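Neck appendage protein (Bacillus phage GA-1, PDB 3GUD) forms part of the phage neck appendage and carries at its C-terminal end, the piece seen here, an intramolecular chaperone that mediates triple-beta-helix folding. Local coordinates at the interface of chains A and B. Residues are numbered along the deposited sequence; one frame, centred on the assembly and turned at random. Chains: chain A/B, Neck appendage protein.

Contact 1: the interface of chains A and B. Residues chain A 25, 45-47, 100, 102, 105; chain B 6, 103, 107.
B:Trp107 lies with one indole face against the backbone of A:Gly46. The glycine CA sits over the five-membered ring, 3.5 Å from its centroid, in a CH-pi contact. The backbone N of A:Val47 lies above the same face, further along the rim. The carbonyl O of A:Phe45 also approaches the pyrrole side of the indole, too closely to be trusted in detail. A:Val47 meets the far end of the indole about at a right angle, and its CG2 is 3.5 Å from CH2 of B:Trp107. A:Phe25 comes at the six-membered ring edge-to-face, with the planes 58° apart and CE1 3.9 Å from B:Trp107 CZ3. The CG1 of A:Ile100 is placed between backbone N and carbonyl carbon (chi1 74°), and its CD1 meets the indole edge in plane, 3.8 Å from CZ2 of B:Trp107. CB of A:Cys105 adds a looser contact. A:Pro102 faces B:Thr103 more distantly, its CB 4.5 Å from the threonine CG2. Both stand at the start of helix 102-120 in their chains. No hydrogen bond crosses this patch. The site plugs a tryptophan of helix 102-120 into the neighbouring chain and so likely ties the three-helix bundle to the surrounding fold.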
ATOM      1  N   PHE A  25     -13.737  -6.590   8.001  1.00 40.74           N
ATOM      2  CA  PHE A  25     -12.402  -6.335   8.537  1.00 39.58           C
ATOM      3  C   PHE A  25     -12.219  -7.043   9.894  1.00 44.19           C
ATOM      4  O   PHE A  25     -13.135  -7.045  10.726  1.00 41.42           O
ATOM      5  CB  PHE A  25     -12.156  -4.833   8.720  1.00 40.72           C
ATOM      6  CG  PHE A  25     -12.126  -4.046   7.442  1.00 39.69           C
ATOM      7  CD1 PHE A  25     -11.819  -4.655   6.238  1.00 40.01           C
ATOM      8  CD2 PHE A  25     -12.373  -2.676   7.458  1.00 42.25           C
ATOM      9  CE1 PHE A  25     -11.782  -3.916   5.066  1.00 39.08           C
ATOM     10  CE2 PHE A  25     -12.338  -1.932   6.297  1.00 41.78           C
ATOM     11  CZ  PHE A  25     -12.047  -2.550   5.098  1.00 40.42           C
ATOM     12  N   PHE A  45      -4.300  -5.770  11.439  1.00 44.70           N
ATOM     13  CA  PHE A  45      -5.656  -5.479  10.994  1.00 42.28           C
ATOM     14  C   PHE A  45      -5.757  -5.738   9.502  1.00 41.09           C
ATOM     15  O   PHE A  45      -4.845  -5.397   8.754  1.00 44.09           O
ATOM     16  CB  PHE A  45      -6.017  -4.015  11.278  1.00 38.11           C
ATOM     17  CG  PHE A  45      -5.601  -3.531  12.647  1.00 41.21           C
ATOM     18  CD1 PHE A  45      -4.889  -2.352  12.791  1.00 42.97           C
ATOM     19  CD2 PHE A  45      -5.915  -4.251  13.784  1.00 44.68           C
ATOM     20  CE1 PHE A  45      -4.506  -1.901  14.040  1.00 39.86           C
ATOM     21  CE2 PHE A  45      -5.528  -3.801  15.030  1.00 43.95           C
ATOM     22  CZ  PHE A  45      -4.827  -2.622  15.151  1.00 40.81           C
ATOM     23  N   GLY A  46      -6.856  -6.338   9.061  1.00 37.44           N
ATOM     24  CA  GLY A  46      -7.072  -6.475   7.636  1.00 37.52           C
ATOM     25  C   GLY A  46      -8.270  -7.295   7.233  1.00 35.51           C
ATOM     26  O   GLY A  46      -9.213  -7.447   7.981  1.00 39.48           O
ATOM     27  N   VAL A  47      -8.226  -7.821   6.020  1.00 38.53           N
ATOM     28  CA  VAL A  47      -9.292  -8.665   5.502  1.00 39.88           C
ATOM     29  C   VAL A  47      -8.823 -10.116   5.532  1.00 40.57           C
ATOM     30  O   VAL A  47      -7.647 -10.380   5.788  1.00 42.32           O
ATOM     31  CB  VAL A  47      -9.707  -8.247   4.062  1.00 36.04           C
ATOM     32  CG1 VAL A  47     -10.502  -6.951   4.095  1.00 33.49           C
ATOM     33  CG2 VAL A  47      -8.485  -8.096   3.180  1.00 33.72           C
ATOM     34  N   ILE A 100      -3.844 -12.429   0.100  1.00 38.73           N
ATOM     35  CA  ILE A 100      -4.616 -11.385  -0.557  1.00 39.33           C
ATOM     36  C   ILE A 100      -3.653 -10.463  -1.280  1.00 39.93           C
ATOM     37  O   ILE A 100      -2.457 -10.487  -1.013  1.00 41.87           O
ATOM     38  CB  ILE A 100      -5.545 -10.573   0.416  1.00 40.17           C
ATOM     39  CG1 ILE A 100      -4.737  -9.614   1.297  1.00 39.91           C
ATOM     40  CG2 ILE A 100      -6.428 -11.502   1.255  1.00 36.63           C
ATOM     41  CD1 ILE A 100      -5.568  -8.530   1.948  1.00 35.97           C
ATOM     42  N   PRO A 102      -3.170  -6.856  -1.264  1.00 40.01           N
ATOM     43  CA  PRO A 102      -3.691  -5.747  -0.445  1.00 36.68           C
ATOM     44  C   PRO A 102      -3.951  -4.427  -1.192  1.00 37.09           C
ATOM     45  O   PRO A 102      -4.890  -3.714  -0.849  1.00 35.69           O
ATOM     46  CB  PRO A 102      -2.607  -5.546   0.622  1.00 39.14           C
ATOM     47  CG  PRO A 102      -1.740  -6.781   0.571  1.00 38.18           C
ATOM     48  CD  PRO A 102      -1.829  -7.295  -0.824  1.00 38.08           C
ATOM     49  N   CYS A 105      -7.161  -4.521  -2.926  1.00 38.73           N
ATOM     50  CA  CYS A 105      -8.208  -4.487  -1.898  1.00 36.70           C
ATOM     51  C   CYS A 105      -8.487  -3.090  -1.346  1.00 35.93           C
ATOM     52  O   CYS A 105      -9.641  -2.749  -1.113  1.00 37.79           O
ATOM     53  CB  CYS A 105      -7.893  -5.446  -0.740  1.00 33.10           C
ATOM     54  SG  CYS A 105      -7.967  -7.206  -1.177  1.00 36.79           S
TER
ATOM     55  N   LYS B   6      -3.687 -17.857  11.068  1.00 48.95           N
ATOM     56  CA  LYS B   6      -4.100 -16.790  11.979  1.00 46.43           C
ATOM     57  C   LYS B   6      -4.841 -17.274  13.241  1.00 47.49           C
ATOM     58  O   LYS B   6      -5.297 -18.410  13.312  1.00 49.03           O
ATOM     59  CB  LYS B   6      -4.924 -15.744  11.221  1.00 42.97           C
ATOM     60  CG  LYS B   6      -4.059 -14.901  10.316  1.00 42.82           C
ATOM     61  CD  LYS B   6      -4.858 -14.046   9.357  1.00 46.32           C
ATOM     62  CE  LYS B   6      -3.961 -13.544   8.217  1.00 48.13           C
ATOM     63  NZ  LYS B   6      -4.708 -12.873   7.105  1.00 47.37           N
ATOM     64  N   THR B 103       0.908   0.074   5.543  1.00 37.82           N
ATOM     65  CA  THR B 103      -0.189  -0.787   5.103  1.00 40.17           C
ATOM     66  C   THR B 103      -1.082  -1.162   6.272  1.00 36.68           C
ATOM     67  O   THR B 103      -2.289  -1.342   6.125  1.00 38.89           O
ATOM     68  CB  THR B 103       0.308  -2.077   4.376  1.00 44.01           C
ATOM     69  OG1 THR B 103       1.282  -1.739   3.375  1.00 42.24           O
ATOM     70  CG2 THR B 103      -0.865  -2.814   3.704  1.00 39.75           C
ATOM     71  N   TRP B 107      -5.201   0.118   6.654  1.00 34.53           N
ATOM     72  CA  TRP B 107      -6.239  -0.787   7.119  1.00 36.31           C
ATOM     73  C   TRP B 107      -7.048  -0.131   8.259  1.00 40.25           C
ATOM     74  O   TRP B 107      -8.255   0.084   8.134  1.00 40.95           O
ATOM     75  CB  TRP B 107      -5.638  -2.113   7.609  1.00 42.05           C
ATOM     76  CG  TRP B 107      -5.436  -3.217   6.572  1.00 40.21           C
ATOM     77  CD1 TRP B 107      -4.390  -4.105   6.521  1.00 40.46           C
ATOM     78  CD2 TRP B 107      -6.304  -3.562   5.471  1.00 40.01           C
ATOM     79  NE1 TRP B 107      -4.553  -4.968   5.463  1.00 41.44           N
ATOM     80  CE2 TRP B 107      -5.715  -4.658   4.802  1.00 41.73           C
ATOM     81  CE3 TRP B 107      -7.509  -3.044   4.979  1.00 39.29           C
ATOM     82  CZ2 TRP B 107      -6.299  -5.249   3.661  1.00 38.91           C
ATOM     83  CZ3 TRP B 107      -8.086  -3.631   3.843  1.00 37.08           C
ATOM     84  CH2 TRP B 107      -7.478  -4.719   3.201  1.00 38.30           C
TER

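Contact 2: the interface of chains A and B. Residues chain A 25-27, 45; chain B 10-13, 16, 66.
A:Gln27 pairs with B:Ala10 in an antiparallel beta bridge between two copies of this peptidase S74-family intramolecular chaperone domain. Two backbone hydrogen bonds make the bridge. A:Gln27 N gives to B:Ala10 O at 2.6 Å, and B:Ala10 N gives to A:Gln27 O at 2.8 Å. The two carbonyl oxygens also lie very near each other, so the fine geometry of the bridge is doubtful.

The A:Gln27 side chain adds a third hydrogen bond. Its CG stands between backbone N and carbonyl carbon (chi1 90°), and the chain then runs extended along B:Pro11 to B:Ser13. The amide OE1 accepts from B:Ser13 N at 2.7 Å. This N-H comes from above the carbonyl plane, 49° out of it, though the bond is fairly straight at the hydrogen (161°). B:Ser13 directly precedes helix 14-20, and that helix end may strengthen the bond.

The remaining contacts are apolar. B:Ile12 lays its CG1 branch along the backbone of A:Tyr26, and its CD1 reaches CB of A:Phe25 at 3.8 Å. A:Phe45 crosses B:Tyr66 at about a right angle, its ring tip against the CG-CD2 side of the tyrosine. The modelled atoms there are too close to be reliable. B:Val16 CG1 touches A:Phe45 CZ at 3.7 Å and also rests over the centre of one face of the B:Tyr66 ring.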
ATOM      1  N   PHE A  25     -13.737  -6.590   8.001  1.00 40.74           N
ATOM      2  CA  PHE A  25     -12.402  -6.335   8.537  1.00 39.58           C
ATOM      3  C   PHE A  25     -12.219  -7.043   9.894  1.00 44.19           C
ATOM      4  O   PHE A  25     -13.135  -7.045  10.726  1.00 41.42           O
ATOM      5  CB  PHE A  25     -12.156  -4.833   8.720  1.00 40.72           C
ATOM      6  CG  PHE A  25     -12.126  -4.046   7.442  1.00 39.69           C
ATOM      7  CD1 PHE A  25     -11.819  -4.655   6.238  1.00 40.01           C
ATOM      8  CD2 PHE A  25     -12.373  -2.676   7.458  1.00 42.25           C
ATOM      9  CE1 PHE A  25     -11.782  -3.916   5.066  1.00 39.08           C
ATOM     10  CE2 PHE A  25     -12.338  -1.932   6.297  1.00 41.78           C
ATOM     11  CZ  PHE A  25     -12.047  -2.550   5.098  1.00 40.42           C
ATOM     12  N   TYR A  26     -11.029  -7.618  10.113  1.00 45.89           N
ATOM     13  CA  TYR A  26     -10.679  -8.319  11.358  1.00 42.09           C
ATOM     14  C   TYR A  26      -9.389  -7.821  12.003  1.00 41.88           C
ATOM     15  O   TYR A  26      -8.538  -7.223  11.346  1.00 41.12           O
ATOM     16  CB  TYR A  26     -10.471  -9.806  11.087  1.00 41.85           C
ATOM     17  CG  TYR A  26     -11.684 -10.540  10.592  1.00 42.61           C
ATOM     18  CD1 TYR A  26     -12.519 -11.214  11.471  1.00 40.67           C
ATOM     19  CD2 TYR A  26     -11.986 -10.574   9.240  1.00 42.16           C
ATOM     20  CE1 TYR A  26     -13.616 -11.884  11.016  1.00 43.01           C
ATOM     21  CE2 TYR A  26     -13.082 -11.242   8.778  1.00 39.57           C
ATOM     22  CZ  TYR A  26     -13.891 -11.893   9.666  1.00 40.74           C
ATOM     23  OH  TYR A  26     -14.981 -12.560   9.184  1.00 45.75           O
ATOM     24  N   GLN A  27      -9.250  -8.087  13.299  1.00 44.29           N
ATOM     25  CA  GLN A  27      -7.944  -8.062  13.940  1.00 42.03           C
ATOM     26  C   GLN A  27      -7.664  -9.489  14.370  1.00 42.57           C
ATOM     27  O   GLN A  27      -8.575 -10.223  14.742  1.00 44.29           O
ATOM     28  CB  GLN A  27      -7.880  -7.071  15.108  1.00 43.08           C
ATOM     29  CG  GLN A  27      -8.255  -7.621  16.478  1.00 46.40           C
ATOM     30  CD  GLN A  27      -8.198  -6.548  17.569  1.00 45.63           C
ATOM     31  OE1 GLN A  27      -8.543  -5.392  17.339  1.00 42.56           O
ATOM     32  NE2 GLN A  27      -7.756  -6.936  18.759  1.00 47.65           N
ATOM     33  N   PHE A  45      -4.300  -5.770  11.439  1.00 44.70           N
ATOM     34  CA  PHE A  45      -5.656  -5.479  10.994  1.00 42.28           C
ATOM     35  C   PHE A  45      -5.757  -5.738   9.502  1.00 41.09           C
ATOM     36  O   PHE A  45      -4.845  -5.397   8.754  1.00 44.09           O
ATOM     37  CB  PHE A  45      -6.017  -4.015  11.278  1.00 38.11           C
ATOM     38  CG  PHE A  45      -5.601  -3.531  12.647  1.00 41.21           C
ATOM     39  CD1 PHE A  45      -4.889  -2.352  12.791  1.00 42.97           C
ATOM     40  CD2 PHE A  45      -5.915  -4.251  13.784  1.00 44.68           C
ATOM     41  CE1 PHE A  45      -4.506  -1.901  14.040  1.00 39.86           C
ATOM     42  CE2 PHE A  45      -5.528  -3.801  15.030  1.00 43.95           C
ATOM     43  CZ  PHE A  45      -4.827  -2.622  15.151  1.00 40.81           C
TER
ATOM     44  N   ALA B  10     -10.833 -11.807  15.351  1.00 47.40           N
ATOM     45  CA  ALA B  10     -12.028 -11.119  15.801  1.00 46.41           C
ATOM     46  C   ALA B  10     -12.168  -9.775  15.130  1.00 46.17           C
ATOM     47  O   ALA B  10     -11.239  -9.292  14.488  1.00 46.52           O
ATOM     48  CB  ALA B  10     -11.991 -10.941  17.303  1.00 48.39           C
ATOM     49  N   PRO B  11     -13.342  -9.163  15.268  1.00 45.08           N
ATOM     50  CA  PRO B  11     -13.522  -7.817  14.733  1.00 44.77           C
ATOM     51  C   PRO B  11     -12.599  -6.849  15.462  1.00 45.50           C
ATOM     52  O   PRO B  11     -12.022  -7.196  16.491  1.00 46.64           O
ATOM     53  CB  PRO B  11     -14.991  -7.523  15.030  1.00 49.09           C
ATOM     54  CG  PRO B  11     -15.633  -8.888  15.132  1.00 50.08           C
ATOM     55  CD  PRO B  11     -14.593  -9.733  15.789  1.00 48.87           C
ATOM     56  N   ILE B  12     -12.457  -5.646  14.929  1.00 45.60           N
ATOM     57  CA  ILE B  12     -11.432  -4.729  15.409  1.00 46.23           C
ATOM     58  C   ILE B  12     -11.808  -4.001  16.710  1.00 49.52           C
ATOM     59  O   ILE B  12     -12.850  -3.343  16.802  1.00 49.46           O
ATOM     60  CB  ILE B  12     -11.024  -3.728  14.295  1.00 49.04           C
ATOM     61  CG1 ILE B  12     -10.452  -4.493  13.093  1.00 42.67           C
ATOM     62  CG2 ILE B  12     -10.034  -2.674  14.828  1.00 47.09           C
ATOM     63  CD1 ILE B  12     -10.390  -3.688  11.827  1.00 40.53           C
ATOM     64  N   SER B  13     -10.937  -4.147  17.707  1.00 53.19           N
ATOM     65  CA  SER B  13     -11.026  -3.441  18.984  1.00 48.81           C
ATOM     66  C   SER B  13     -11.535  -2.013  18.803  1.00 51.27           C
ATOM     67  O   SER B  13     -11.202  -1.336  17.818  1.00 48.06           O
ATOM     68  CB  SER B  13      -9.649  -3.436  19.667  1.00 48.35           C
ATOM     69  OG  SER B  13      -9.688  -2.809  20.931  1.00 49.96           O
ATOM     70  N   VAL B  16      -8.972   0.617  20.255  1.00 49.85           N
ATOM     71  CA  VAL B  16      -8.013   0.805  19.158  1.00 48.67           C
ATOM     72  C   VAL B  16      -8.537   1.768  18.092  1.00 45.79           C
ATOM     73  O   VAL B  16      -7.883   2.752  17.753  1.00 46.71           O
ATOM     74  CB  VAL B  16      -7.666  -0.529  18.486  1.00 48.93           C
ATOM     75  CG1 VAL B  16      -6.709  -0.315  17.315  1.00 45.89           C
ATOM     76  CG2 VAL B  16      -7.062  -1.471  19.505  1.00 50.84           C
ATOM     77  N   TYR B  66       0.116  -3.075  17.741  1.00 39.76           N
ATOM     78  CA  TYR B  66      -0.646  -3.226  16.505  1.00 40.24           C
ATOM     79  C   TYR B  66       0.185  -3.057  15.246  1.00 36.61           C
ATOM     80  O   TYR B  66      -0.350  -3.018  14.148  1.00 41.20           O
ATOM     81  CB  TYR B  66      -1.810  -2.241  16.505  1.00 41.12           C
ATOM     82  CG  TYR B  66      -2.832  -2.666  17.509  1.00 40.83           C
ATOM     83  CD1 TYR B  66      -2.912  -2.064  18.752  1.00 38.37           C
ATOM     84  CD2 TYR B  66      -3.669  -3.732  17.236  1.00 42.16           C
ATOM     85  CE1 TYR B  66      -3.842  -2.491  19.678  1.00 46.71           C
ATOM     86  CE2 TYR B  66      -4.601  -4.163  18.142  1.00 43.63           C
ATOM     87  CZ  TYR B  66      -4.690  -3.553  19.362  1.00 45.91           C
ATOM     88  OH  TYR B  66      -5.638  -4.017  20.255  1.00 47.40           O
TER

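Contact 3: the interface of chains A and B. Residues chain A 26-29, 48; chain B 6-10.
A:Tyr28 has CG between its backbone N and carbonyl carbon (chi1 48°), which turns the ring toward B:Lys6. B:Ile9 has CG1 anti to its backbone N (chi1 -154°), and this branch enters between A:Tyr28, A:Tyr26 and A:Ile48. The extended chain of B:Lys6 runs obliquely over one face of the A:Tyr28 ring. Its CD lies toward the rim, 3.5 Å from the ring centroid, as a CH-pi contact, though some of the carbon pairs are modelled too close. At the end of the chain, B:Lys6 NZ makes a weak hydrogen bond of 3.4 Å to the A:Tyr28 phenol OH.

B:Ile9 CG1 packs on A:Tyr28 CB at 3.7 Å. Its CD1 meets CD1 of A:Ile48 tip to tip, also at 3.7 Å. That A:Ile48 methyl rests over one face of the A:Tyr26 ring as well. B:Ile9 CD1 is modelled too near A:Tyr26 to say more of that pair.

A:Lys29 and B:Thr7 form an antiparallel bridge. A:Lys29 N gives to B:Thr7 O at 2.8 Å, and B:Thr7 N gives to A:Lys29 O at 2.7 Å. B:Asp8 slants across the A:Lys29 chain, its carboxylate OD1 3.4 Å from CD of A:Lys29. The same OD1 stays 4.8 Å from NZ of A:Lys29, so any attraction between them is likely modest. B:Asp8 separates strands 6-7 and 9-10 of chain B, which both line up along strand 26-30 of chain A.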
ATOM      1  N   TYR A  26     -11.029  -7.618  10.113  1.00 45.89           N
ATOM      2  CA  TYR A  26     -10.679  -8.319  11.358  1.00 42.09           C
ATOM      3  C   TYR A  26      -9.389  -7.821  12.003  1.00 41.88           C
ATOM      4  O   TYR A  26      -8.538  -7.223  11.346  1.00 41.12           O
ATOM      5  CB  TYR A  26     -10.471  -9.806  11.087  1.00 41.85           C
ATOM      6  CG  TYR A  26     -11.684 -10.540  10.592  1.00 42.61           C
ATOM      7  CD1 TYR A  26     -12.519 -11.214  11.471  1.00 40.67           C
ATOM      8  CD2 TYR A  26     -11.986 -10.574   9.240  1.00 42.16           C
ATOM      9  CE1 TYR A  26     -13.616 -11.884  11.016  1.00 43.01           C
ATOM     10  CE2 TYR A  26     -13.082 -11.242   8.778  1.00 39.57           C
ATOM     11  CZ  TYR A  26     -13.891 -11.893   9.666  1.00 40.74           C
ATOM     12  OH  TYR A  26     -14.981 -12.560   9.184  1.00 45.75           O
ATOM     13  N   GLN A  27      -9.250  -8.087  13.299  1.00 44.29           N
ATOM     14  CA  GLN A  27      -7.944  -8.062  13.940  1.00 42.03           C
ATOM     15  C   GLN A  27      -7.664  -9.489  14.370  1.00 42.57           C
ATOM     16  O   GLN A  27      -8.575 -10.223  14.742  1.00 44.29           O
ATOM     17  CB  GLN A  27      -7.880  -7.071  15.108  1.00 43.08           C
ATOM     18  CG  GLN A  27      -8.255  -7.621  16.478  1.00 46.40           C
ATOM     19  CD  GLN A  27      -8.198  -6.548  17.569  1.00 45.63           C
ATOM     20  OE1 GLN A  27      -8.543  -5.392  17.339  1.00 42.56           O
ATOM     21  NE2 GLN A  27      -7.756  -6.936  18.759  1.00 47.65           N
ATOM     22  N   TYR A  28      -6.405  -9.889  14.264  1.00 45.81           N
ATOM     23  CA  TYR A  28      -5.992 -11.270  14.512  1.00 45.69           C
ATOM     24  C   TYR A  28      -4.486 -11.305  14.779  1.00 43.21           C
ATOM     25  O   TYR A  28      -3.777 -10.324  14.556  1.00 42.22           O
ATOM     26  CB  TYR A  28      -6.329 -12.155  13.301  1.00 45.59           C
ATOM     27  CG  TYR A  28      -5.885 -11.538  11.987  1.00 44.82           C
ATOM     28  CD1 TYR A  28      -4.592 -11.727  11.502  1.00 47.74           C
ATOM     29  CD2 TYR A  28      -6.749 -10.733  11.245  1.00 43.44           C
ATOM     30  CE1 TYR A  28      -4.178 -11.138  10.299  1.00 49.25           C
ATOM     31  CE2 TYR A  28      -6.347 -10.146  10.048  1.00 41.59           C
ATOM     32  CZ  TYR A  28      -5.064 -10.350   9.578  1.00 45.91           C
ATOM     33  OH  TYR A  28      -4.662  -9.768   8.386  1.00 50.60           O
ATOM     34  N   LYS A  29      -3.991 -12.432  15.259  1.00 43.23           N
ATOM     35  CA  LYS A  29      -2.561 -12.565  15.461  1.00 43.32           C
ATOM     36  C   LYS A  29      -2.113 -13.752  14.631  1.00 42.40           C
ATOM     37  O   LYS A  29      -2.916 -14.631  14.334  1.00 44.90           O
ATOM     38  CB  LYS A  29      -2.220 -12.738  16.950  1.00 40.90           C
ATOM     39  CG  LYS A  29      -2.491 -11.496  17.792  1.00 42.17           C
ATOM     40  CD  LYS A  29      -1.802 -11.545  19.170  1.00 40.92           C
ATOM     41  CE  LYS A  29      -2.411 -10.511  20.114  1.00 39.68           C
ATOM     42  NZ  LYS A  29      -1.539 -10.155  21.249  1.00 36.67           N
ATOM     43  N   ILE A  48      -9.738 -11.052   5.287  1.00 38.55           N
ATOM     44  CA  ILE A  48      -9.392 -12.471   5.302  1.00 36.38           C
ATOM     45  C   ILE A  48      -9.807 -13.170   4.004  1.00 36.52           C
ATOM     46  O   ILE A  48     -10.990 -13.258   3.695  1.00 38.54           O
ATOM     47  CB  ILE A  48     -10.018 -13.183   6.519  1.00 38.13           C
ATOM     48  CG1 ILE A  48      -9.362 -12.697   7.816  1.00 37.19           C
ATOM     49  CG2 ILE A  48      -9.893 -14.701   6.384  1.00 34.63           C
ATOM     50  CD1 ILE A  48      -9.954 -13.313   9.059  1.00 37.78           C
TER
ATOM     51  N   LYS B   6      -3.687 -17.857  11.068  1.00 48.95           N
ATOM     52  CA  LYS B   6      -4.100 -16.790  11.979  1.00 46.43           C
ATOM     53  C   LYS B   6      -4.841 -17.274  13.241  1.00 47.49           C
ATOM     54  O   LYS B   6      -5.297 -18.410  13.312  1.00 49.03           O
ATOM     55  CB  LYS B   6      -4.924 -15.744  11.221  1.00 42.97           C
ATOM     56  CG  LYS B   6      -4.059 -14.901  10.316  1.00 42.82           C
ATOM     57  CD  LYS B   6      -4.858 -14.046   9.357  1.00 46.32           C
ATOM     58  CE  LYS B   6      -3.961 -13.544   8.217  1.00 48.13           C
ATOM     59  NZ  LYS B   6      -4.708 -12.873   7.105  1.00 47.37           N
ATOM     60  N   THR B   7      -4.934 -16.407  14.246  1.00 49.03           N
ATOM     61  CA  THR B   7      -5.583 -16.737  15.515  1.00 45.83           C
ATOM     62  C   THR B   7      -6.026 -15.448  16.186  1.00 44.57           C
ATOM     63  O   THR B   7      -5.980 -14.381  15.568  1.00 45.33           O
ATOM     64  CB  THR B   7      -4.632 -17.496  16.464  1.00 46.37           C
ATOM     65  OG1 THR B   7      -5.318 -17.836  17.673  1.00 47.31           O
ATOM     66  CG2 THR B   7      -3.418 -16.645  16.809  1.00 45.57           C
ATOM     67  N   ASP B   8      -6.436 -15.541  17.450  1.00 48.25           N
ATOM     68  CA  ASP B   8      -6.928 -14.374  18.192  1.00 48.30           C
ATOM     69  C   ASP B   8      -7.753 -13.521  17.256  1.00 44.28           C
ATOM     70  O   ASP B   8      -7.682 -12.293  17.260  1.00 45.62           O
ATOM     71  CB  ASP B   8      -5.768 -13.577  18.793  1.00 45.01           C
ATOM     72  CG  ASP B   8      -4.997 -14.378  19.823  1.00 43.01           C
ATOM     73  OD1 ASP B   8      -3.762 -14.229  19.896  1.00 39.81           O
ATOM     74  OD2 ASP B   8      -5.633 -15.175  20.545  1.00 44.12           O
ATOM     75  N   ILE B   9      -8.549 -14.215  16.456  1.00 47.62           N
ATOM     76  CA  ILE B   9      -9.229 -13.622  15.326  1.00 49.17           C
ATOM     77  C   ILE B   9     -10.561 -13.033  15.781  1.00 50.69           C
ATOM     78  O   ILE B   9     -11.318 -13.664  16.530  1.00 50.79           O
ATOM     79  CB  ILE B   9      -9.439 -14.677  14.239  1.00 47.01           C
ATOM     80  CG1 ILE B   9      -9.530 -14.025  12.864  1.00 48.46           C
ATOM     81  CG2 ILE B   9     -10.661 -15.502  14.557  1.00 53.58           C
ATOM     82  CD1 ILE B   9     -10.726 -13.108  12.714  1.00 48.46           C
ATOM     83  N   ALA B  10     -10.833 -11.807  15.351  1.00 47.40           N
ATOM     84  CA  ALA B  10     -12.028 -11.119  15.801  1.00 46.41           C
ATOM     85  C   ALA B  10     -12.168  -9.775  15.130  1.00 46.17           C
ATOM     86  O   ALA B  10     -11.239  -9.292  14.488  1.00 46.52           O
ATOM     87  CB  ALA B  10     -11.991 -10.941  17.303  1.00 48.39           C
TER

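Contact 1 lies about 10 Å from both contact 2 and contact 3, and contacts 2 and 3 are about 7 Å apart, measured between the centres of their C-alpha atoms. Contacts 1 and 2 share A:Phe25 and A:Phe45. Contacts 2 and 3 share A:Tyr26, A:Gln27 and B:Ala10. B:Lys6 belongs to contact 3 and only borders contact 1. Together they form one continuous seam. Chain B supplies mainly its N-terminal segment and helix 102-120, and chain A mainly strands 26-30 and 44-46. Repeated round the three copies, this seam would hold the chaperone trimer together.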